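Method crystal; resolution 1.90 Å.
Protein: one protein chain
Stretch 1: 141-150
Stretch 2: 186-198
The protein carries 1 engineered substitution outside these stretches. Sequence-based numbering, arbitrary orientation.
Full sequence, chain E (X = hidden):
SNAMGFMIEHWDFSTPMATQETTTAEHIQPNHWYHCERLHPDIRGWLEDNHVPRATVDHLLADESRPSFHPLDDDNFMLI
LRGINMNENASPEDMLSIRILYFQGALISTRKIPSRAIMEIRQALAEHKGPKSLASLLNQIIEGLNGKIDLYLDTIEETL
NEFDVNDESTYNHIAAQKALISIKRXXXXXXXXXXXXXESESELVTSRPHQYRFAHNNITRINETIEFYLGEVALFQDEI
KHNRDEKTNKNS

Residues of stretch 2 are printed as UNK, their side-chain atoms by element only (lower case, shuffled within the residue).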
ATOM      1  N   ILE E 141     -26.421  16.868   3.816  1.00 27.41           N
ATOM      2  CA  ILE E 141     -26.617  15.712   2.923  1.00 28.17           C
ATOM      3  C   ILE E 141     -25.558  14.631   3.201  1.00 28.24           C
ATOM      4  O   ILE E 141     -25.890  13.451   3.409  1.00 27.93           O
ATOM      5  CB  ILE E 141     -26.607  16.119   1.418  1.00 28.73           C
ATOM      6  CG1 ILE E 141     -27.799  17.044   1.103  1.00 29.67           C
ATOM      7  CG2 ILE E 141     -26.632  14.848   0.497  1.00 27.70           C
ATOM      8  CD1 ILE E 141     -27.700  17.767  -0.266  1.00 28.72           C
ATOM      9  N   ILE E 142     -24.289  15.046   3.226  1.00 28.59           N
ATOM     10  CA  ILE E 142     -23.166  14.141   3.478  1.00 29.05           C
ATOM     11  C   ILE E 142     -23.331  13.461   4.850  1.00 29.07           C
ATOM     12  O   ILE E 142     -23.319  12.228   4.947  1.00 28.22           O
ATOM     13  CB  ILE E 142     -21.794  14.885   3.312  1.00 29.23           C
ATOM     14  CG1 ILE E 142     -21.564  15.265   1.848  1.00 29.66           C
ATOM     15  CG2 ILE E 142     -20.641  14.038   3.814  1.00 30.35           C
ATOM     16  CD1 ILE E 142     -20.527  16.354   1.648  1.00 29.04           C
ATOM     17  N   GLU E 143     -23.523  14.254   5.910  1.00 29.10           N
ATOM     18  CA  GLU E 143     -23.699  13.684   7.243  1.00 29.61           C
ATOM     19  C   GLU E 143     -24.995  12.869   7.389  1.00 29.31           C
ATOM     20  O   GLU E 143     -25.028  11.881   8.133  1.00 28.50           O
ATOM     21  CB  GLU E 143     -23.625  14.752   8.338  1.00 30.08           C
ATOM     22  CG  GLU E 143     -22.226  15.334   8.538  1.00 33.57           C
ATOM     23  CD  GLU E 143     -21.316  14.467   9.435  1.00 39.27           C
ATOM     24  OE1 GLU E 143     -21.274  13.220   9.261  1.00 38.91           O
ATOM     25  OE2 GLU E 143     -20.615  15.047  10.313  1.00 41.11           O
ATOM     26  N   GLY E 144     -26.059  13.291   6.708  1.00 28.73           N
ATOM     27  CA  GLY E 144     -27.317  12.542   6.758  1.00 28.31           C
ATOM     28  C   GLY E 144     -27.128  11.130   6.207  1.00 28.12           C
ATOM     29  O   GLY E 144     -27.561  10.159   6.820  1.00 26.91           O
ATOM     30  N   LEU E 145     -26.483  11.040   5.040  1.00 29.16           N
ATOM     31  CA  LEU E 145     -26.139   9.764   4.398  1.00 30.03           C
ATOM     32  C   LEU E 145     -25.254   8.878   5.295  1.00 30.55           C
ATOM     33  O   LEU E 145     -25.527   7.679   5.428  1.00 30.43           O
ATOM     34  CB  LEU E 145     -25.498  10.000   3.024  1.00 30.57           C
ATOM     35  CG  LEU E 145     -26.380  10.569   1.900  1.00 30.24           C
ATOM     36  CD1 LEU E 145     -25.535  10.925   0.683  1.00 29.95           C
ATOM     37  CD2 LEU E 145     -27.498   9.613   1.527  1.00 31.16           C
ATOM     38  N   ASN E 146     -24.222   9.467   5.924  1.00 30.64           N
ATOM     39  CA  ASN E 146     -23.419   8.779   6.965  1.00 31.09           C
ATOM     40  C   ASN E 146     -24.276   8.217   8.094  1.00 30.70           C
ATOM     41  O   ASN E 146     -24.157   7.034   8.438  1.00 30.09           O
ATOM     42  CB  ASN E 146     -22.395   9.739   7.614  1.00 31.93           C
ATOM     43  CG  ASN E 146     -21.192  10.015   6.737  1.00 34.20           C
ATOM     44  OD1 ASN E 146     -20.946   9.286   5.768  1.00 40.47           O
ATOM     45  ND2 ASN E 146     -20.405  11.069   7.090  1.00 37.93           N
ATOM     46  N   GLY E 147     -25.093   9.090   8.698  1.00 29.84           N
ATOM     47  CA  GLY E 147     -26.005   8.716   9.781  1.00 28.73           C
ATOM     48  C   GLY E 147     -26.859   7.491   9.457  1.00 28.28           C
ATOM     49  O   GLY E 147     -26.990   6.576  10.273  1.00 27.44           O
ATOM     50  N   LYS E 148     -27.450   7.465   8.268  1.00 28.15           N
ATOM     51  CA  LYS E 148     -28.256   6.292   7.873  1.00 27.97           C
ATOM     52  C   LYS E 148     -27.443   5.021   7.611  1.00 28.49           C
ATOM     53  O   LYS E 148     -27.927   3.914   7.865  1.00 27.67           O
ATOM     54  CB  LYS E 148     -29.176   6.628   6.683  1.00 28.13           C
ATOM     55  CG  LYS E 148     -30.108   7.831   6.935  1.00 28.50           C
ATOM     56  CD  LYS E 148     -30.970   7.631   8.173  1.00 30.78           C
ATOM     57  CE  LYS E 148     -31.881   8.820   8.403  1.00 33.15           C
ATOM     58  NZ  LYS E 148     -32.821   8.597   9.555  1.00 36.17           N
ATOM     59  N   ILE E 149     -26.216   5.175   7.108  1.00 29.68           N
ATOM     60  CA  ILE E 149     -25.316   4.022   6.954  1.00 29.94           C
ATOM     61  C   ILE E 149     -24.966   3.460   8.338  1.00 30.47           C
ATOM     62  O   ILE E 149     -25.028   2.235   8.552  1.00 30.70           O
ATOM     63  CB  ILE E 149     -24.025   4.366   6.164  1.00 30.44           C
ATOM     64  CG1 ILE E 149     -24.354   4.656   4.689  1.00 28.40           C
ATOM     65  CG2 ILE E 149     -23.035   3.196   6.251  1.00 30.50           C
ATOM     66  CD1 ILE E 149     -23.242   5.362   3.900  1.00 30.72           C
ATOM     67  N   ASP E 150     -24.636   4.346   9.283  1.00 31.16           N
ATOM     68  CA  ASP E 150     -24.420   3.924  10.670  1.00 31.71           C
ATOM     69  C   ASP E 150     -25.596   3.116  11.203  1.00 31.28           C
ATOM     70  O   ASP E 150     -25.387   2.069  11.796  1.00 31.10           O
ATOM     71  CB  ASP E 150     -24.173   5.122  11.599  1.00 32.36           C
ATOM     72  CG  ASP E 150     -22.699   5.497  11.701  1.00 35.27           C
ATOM     73  OD1 ASP E 150     -21.848   4.583  11.635  1.00 37.82           O
ATOM     74  OD2 ASP E 150     -22.391   6.713  11.865  1.00 37.52           O
ATOM     75  N   UNK E 186     -18.967   0.708  -2.250  1.00 28.94           N
ATOM     76  CA  UNK E 186     -19.238   2.145  -2.429  1.00 29.44           C
ATOM     77  C   UNK E 186     -18.726   3.050  -1.307  1.00 29.88           C
ATOM     78  O   UNK E 186     -18.469   4.242  -1.515  1.00 28.29           O
ATOM     79  c   UNK E 186     -20.729   2.356  -2.606  1.00 29.38           C
ATOM     80  c   UNK E 186     -22.282   0.295  -6.074  1.00 30.98           C
ATOM     81  c   UNK E 186     -21.308   1.264  -6.218  1.00 32.13           C
ATOM     82  c   UNK E 186     -21.289   1.629  -3.810  1.00 31.73           C
ATOM     83  c   UNK E 186     -22.769  -0.025  -4.793  1.00 32.06           C
ATOM     84  c   UNK E 186     -20.805   1.917  -5.086  1.00 32.35           C
ATOM     85  c   UNK E 186     -22.257   0.650  -3.658  1.00 29.86           C
ATOM     86  N   UNK E 187     -18.625   2.498  -0.114  1.00 30.05           N
ATOM     87  CA  UNK E 187     -18.288   3.323   1.030  1.00 31.56           C
ATOM     88  C   UNK E 187     -16.806   3.695   1.084  1.00 31.57           C
ATOM     89  O   UNK E 187     -16.458   4.797   1.489  1.00 29.91           O
ATOM     90  c   UNK E 187     -21.228   2.581   3.395  1.00 40.30           C
ATOM     91  c   UNK E 187     -18.921   2.765   2.317  1.00 32.20           C
ATOM     92  c   UNK E 187     -20.432   3.002   2.197  1.00 33.53           C
ATOM     93  c   UNK E 187     -18.376   3.465   3.550  1.00 32.71           C
ATOM     94  N   UNK E 188     -15.949   2.799   0.597  1.00 32.03           N
ATOM     95  CA  UNK E 188     -14.539   3.134   0.380  1.00 32.56           C
ATOM     96  C   UNK E 188     -14.363   4.350  -0.580  1.00 31.68           C
ATOM     97  O   UNK E 188     -13.772   5.367  -0.186  1.00 31.50           O
ATOM     98  n   UNK E 188     -12.050   0.173   3.008  1.00 55.59           N
ATOM     99  n   UNK E 188      -9.835   0.625   3.454  1.00 56.70           N
ATOM    100  c   UNK E 188     -11.605   0.644   0.217  1.00 47.33           C
ATOM    101  c   UNK E 188     -10.830   0.507   2.577  1.00 55.29           C
ATOM    102  n   UNK E 188     -10.594   0.725   1.281  1.00 52.05           N
ATOM    103  c   UNK E 188     -13.769   1.884  -0.077  1.00 33.42           C
ATOM    104  c   UNK E 188     -12.253   2.015  -0.049  1.00 39.15           C
ATOM    105  N   UNK E 189     -14.908   4.282  -1.827  1.00 30.31           N
ATOM    106  CA  UNK E 189     -14.890   5.481  -2.703  1.00 29.69           C
ATOM    107  C   UNK E 189     -15.520   6.748  -2.109  1.00 28.76           C
ATOM    108  O   UNK E 189     -15.049   7.856  -2.408  1.00 29.07           O
ATOM    109  c   UNK E 189     -15.683   3.615  -3.933  1.00 30.07           C
ATOM    110  c   UNK E 189     -15.502   3.120  -2.518  1.00 30.33           C
ATOM    111  c   UNK E 189     -15.732   5.048  -3.912  1.00 29.28           C
ATOM    112  N   UNK E 190     -16.577   6.596  -1.303  1.00 28.03           N
ATOM    113  CA  UNK E 190     -17.249   7.739  -0.663  1.00 27.77           C
ATOM    114  C   UNK E 190     -16.289   8.489   0.240  1.00 27.61           C
ATOM    115  O   UNK E 190     -16.307   9.721   0.301  1.00 27.80           O
ATOM    116  o   UNK E 190     -21.029   7.639  -0.936  1.00 28.80           O
ATOM    117  c   UNK E 190     -18.439   7.258   0.168  1.00 29.02           C
ATOM    118  n   UNK E 190     -21.825   8.281   1.080  1.00 29.84           N
ATOM    119  c   UNK E 190     -19.403   8.363   0.660  1.00 28.40           C
ATOM    120  c   UNK E 190     -20.833   8.080   0.198  1.00 31.04           C
ATOM    121  N   UNK E 191     -15.470   7.742   0.966  1.00 27.85           N
ATOM    122  CA  UNK E 191     -14.433   8.351   1.802  1.00 27.61           C
ATOM    123  C   UNK E 191     -13.492   9.221   0.965  1.00 27.74           C
ATOM    124  O   UNK E 191     -13.187  10.348   1.348  1.00 26.25           O
ATOM    125  c   UNK E 191     -12.660   7.864   3.602  1.00 28.00           C
ATOM    126  c   UNK E 191     -11.801   6.787   4.247  1.00 28.90           C
ATOM    127  n   UNK E 191     -10.508   7.031   4.304  1.00 32.66           N
ATOM    128  c   UNK E 191     -13.645   7.277   2.559  1.00 28.36           C
ATOM    129  o   UNK E 191     -12.292   5.744   4.658  1.00 31.45           O
ATOM    130  N   UNK E 192     -13.023   8.684  -0.160  1.00 28.22           N
ATOM    131  CA  UNK E 192     -12.127   9.417  -1.033  1.00 29.54           C
ATOM    132  C   UNK E 192     -12.800  10.626  -1.705  1.00 28.83           C
ATOM    133  O   UNK E 192     -12.143  11.638  -1.902  1.00 29.05           O
ATOM    134  c   UNK E 192      -9.470   6.176   0.308  1.00 41.00           C
ATOM    135  c   UNK E 192     -10.776   7.278  -1.456  1.00 36.32           C
ATOM    136  o   UNK E 192      -9.050   3.804   0.145  1.00 42.36           O
ATOM    137  c   UNK E 192      -9.610   4.965  -0.362  1.00 40.04           C
ATOM    138  c   UNK E 192     -10.319   4.889  -1.550  1.00 41.52           C
ATOM    139  c   UNK E 192     -10.061   7.339  -0.249  1.00 39.55           C
ATOM    140  c   UNK E 192     -11.437   8.516  -2.054  1.00 31.60           C
ATOM    141  c   UNK E 192     -10.904   6.037  -2.087  1.00 39.49           C
ATOM    142  N   UNK E 193     -14.091  10.508  -2.035  1.00 27.83           N
ATOM    143  CA  UNK E 193     -14.872  11.583  -2.649  1.00 27.69           C
ATOM    144  C   UNK E 193     -14.975  12.768  -1.683  1.00 27.24           C
ATOM    145  O   UNK E 193     -14.753  13.924  -2.068  1.00 26.75           O
ATOM    146  c   UNK E 193     -16.272  11.089  -3.055  1.00 27.70           C
ATOM    147  N   UNK E 194     -15.243  12.463  -0.415  1.00 27.05           N
ATOM    148  CA  UNK E 194     -15.305  13.491   0.618  1.00 26.87           C
ATOM    149  C   UNK E 194     -13.924  14.122   0.867  1.00 27.85           C
ATOM    150  O   UNK E 194     -13.809  15.347   1.028  1.00 27.09           O
ATOM    151  c   UNK E 194     -15.982  12.946   1.925  1.00 26.61           C
ATOM    152  c   UNK E 194     -17.458  12.611   1.638  1.00 25.38           C
ATOM    153  c   UNK E 194     -15.828  13.998   3.107  1.00 26.17           C
ATOM    154  c   UNK E 194     -18.129  11.616   2.631  1.00 27.86           C
ATOM    155  N   UNK E 195     -12.872  13.303   0.889  1.00 28.39           N
ATOM    156  CA  UNK E 195     -11.514  13.844   0.995  1.00 29.17           C
ATOM    157  C   UNK E 195     -11.242  14.815  -0.150  1.00 29.33           C
ATOM    158  O   UNK E 195     -10.766  15.933   0.079  1.00 29.00           O
ATOM    159  n   UNK E 195      -8.128  10.695  -2.610  1.00 42.36           N
ATOM    160  c   UNK E 195     -10.459  12.741   0.970  1.00 29.73           C
ATOM    161  c   UNK E 195      -8.010  12.251   0.717  1.00 38.51           C
ATOM    162  n   UNK E 195      -8.190  11.995  -0.712  1.00 42.63           N
ATOM    163  c   UNK E 195      -9.020  13.257   1.212  1.00 32.94           C
ATOM    164  c   UNK E 195      -7.922  10.837  -1.308  1.00 44.33           C
ATOM    165  n   UNK E 195      -7.445   9.817  -0.607  1.00 46.93           N
ATOM    166  N   UNK E 196     -11.566  14.367  -1.365  1.00 29.28           N
ATOM    167  CA  UNK E 196     -11.347  15.138  -2.570  1.00 29.96           C
ATOM    168  C   UNK E 196     -12.131  16.434  -2.558  1.00 29.66           C
ATOM    169  O   UNK E 196     -11.607  17.456  -2.942  1.00 29.18           O
ATOM    170  c   UNK E 196     -10.665  13.230  -4.100  1.00 31.69           C
ATOM    171  o   UNK E 196     -10.913  12.418  -5.010  1.00 32.75           O
ATOM    172  c   UNK E 196     -11.685  14.321  -3.821  1.00 29.30           C
ATOM    173  o   UNK E 196      -9.617  13.171  -3.413  1.00 32.78           O
ATOM    174  N   UNK E 197     -13.384  16.374  -2.117  1.00 29.22           N
ATOM    175  CA  UNK E 197     -14.185  17.567  -1.983  1.00 28.83           C
ATOM    176  C   UNK E 197     -13.489  18.558  -1.050  1.00 28.27           C
ATOM    177  O   UNK E 197     -13.397  19.737  -1.364  1.00 26.80           O
ATOM    178  c   UNK E 197     -16.893  19.233  -2.163  1.00 29.13           C
ATOM    179  c   UNK E 197     -15.567  17.232  -1.445  1.00 29.69           C
ATOM    180  c   UNK E 197     -16.424  18.405  -0.969  1.00 29.52           C
ATOM    181  c   UNK E 197     -17.609  17.822  -0.203  1.00 31.45           C
ATOM    182  N   UNK E 198     -13.001  18.069   0.086  1.00 28.43           N
ATOM    183  CA  UNK E 198     -12.313  18.957   1.069  1.00 28.87           C
ATOM    184  C   UNK E 198     -11.054  19.570   0.479  1.00 29.29           C
ATOM    185  O   UNK E 198     -10.803  20.774   0.628  1.00 29.13           O
ATOM    186  c   UNK E 198     -11.104  19.053   3.339  1.00 28.10           C
ATOM    187  c   UNK E 198     -12.001  18.207   2.396  1.00 28.74           C
ATOM    188  c   UNK E 198     -13.172  16.885   4.273  1.00 29.30           C
ATOM    189  c   UNK E 198     -13.309  17.876   3.115  1.00 28.53           C
TER
HETATM  190  O   HOH W   1     -21.518  10.210   3.393  1.00 36.28           O

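Position 186 carries seven side-chain carbons, one leading into a six-membered ring with no heteroatom, and lies out of reach of stretch 1. It is phenylalanine, F186, a wholly apolar ring in keeping with its buried setting.

Position 187 has four carbons, forked at the first, with one arm two carbons long, and it touches I149: isoleucine. The tip of the long arm of I187, CD1, lies 3.4 Å from CG2 of I149, a tight contact between two apolar groups.

At 188 three carbons lead to a nitrogen and then a carbon bearing two more nitrogens. This is arginine, R188; it is partly exposed and out of reach of stretch 1, where a charged group can remain near solvent.

The three carbons of 189 close a ring onto the backbone nitrogen, so the residue is proline. Without an amide hydrogen, P189 cannot donate to the preceding turn, and the helix is kinked here; O of P189 still accepts from N of position 193, at 2.8 Å.

Position 190 has three carbons, the third carrying one oxygen and one nitrogen, and it touches I149 and L145: glutamine. Q190 points toward stretch 1, and its NE2 comes within 4.3 Å of I149 CD1, a packing distance. The amide also has a polar outlet: Q190 NE2 donates to the O of water 1, 3.0 Å away. The O of that water in turn donates to O of I142 (3.1 Å) and OD1 of N146 (2.6 Å). An amide suits this place because it can pack against aliphatic groups while its N-H donates a hydrogen bond to the water.

The same atom set recurs at 191, again glutamine, but Q191 is out of reach of stretch 1 and partly exposed, where its polar amide can meet solvent.

At 192 a carbon leads to a six-carbon ring bearing one oxygen, which identifies tyrosine. Y192 is also out of reach, and its partial exposure is compatible with a hydroxyl. Position 193 has a single carbon; it is alanine, A193, a small buried residue that does not touch stretch 1.

Position 194 repeats the pattern of four carbons forked at the first, and touches I142. Isoleucine I194, aliphatic and buried, directs its CD1 to 3.7 Å from CG2 of I142.

Position 195 has the arginine pattern, three carbons, a nitrogen and a carbon with two nitrogens, while 196 has two carbons, the second carrying two oxygens. They are R195 and D196, partly exposed opposite charges that pair in a salt bridge, with R195 NH2 3.0 Å from D196 OD1.

Four carbons forked at the second, touching I142, make 197 leucine; L197 CD2 lies 3.8 Å from I142 CD1, apolar against apolar. Position 198 has four carbons, forked at the first, one arm two carbons long; it is isoleucine, I198, aliphatic as suits a buried site, but beyond reach.

The two helices run nearly antiparallel, at 158°, with axes no closer than 12.7 Å. Long aliphatic side chains span this gap: I149 meets I187 at one end, and I142 meets I194 and L197 at the other. No direct hydrogen bond joins the stretches; water 1 links Q190 to I142 and N146.

Stretch 2, residues 186-198: FIRPQQYAIRDLI
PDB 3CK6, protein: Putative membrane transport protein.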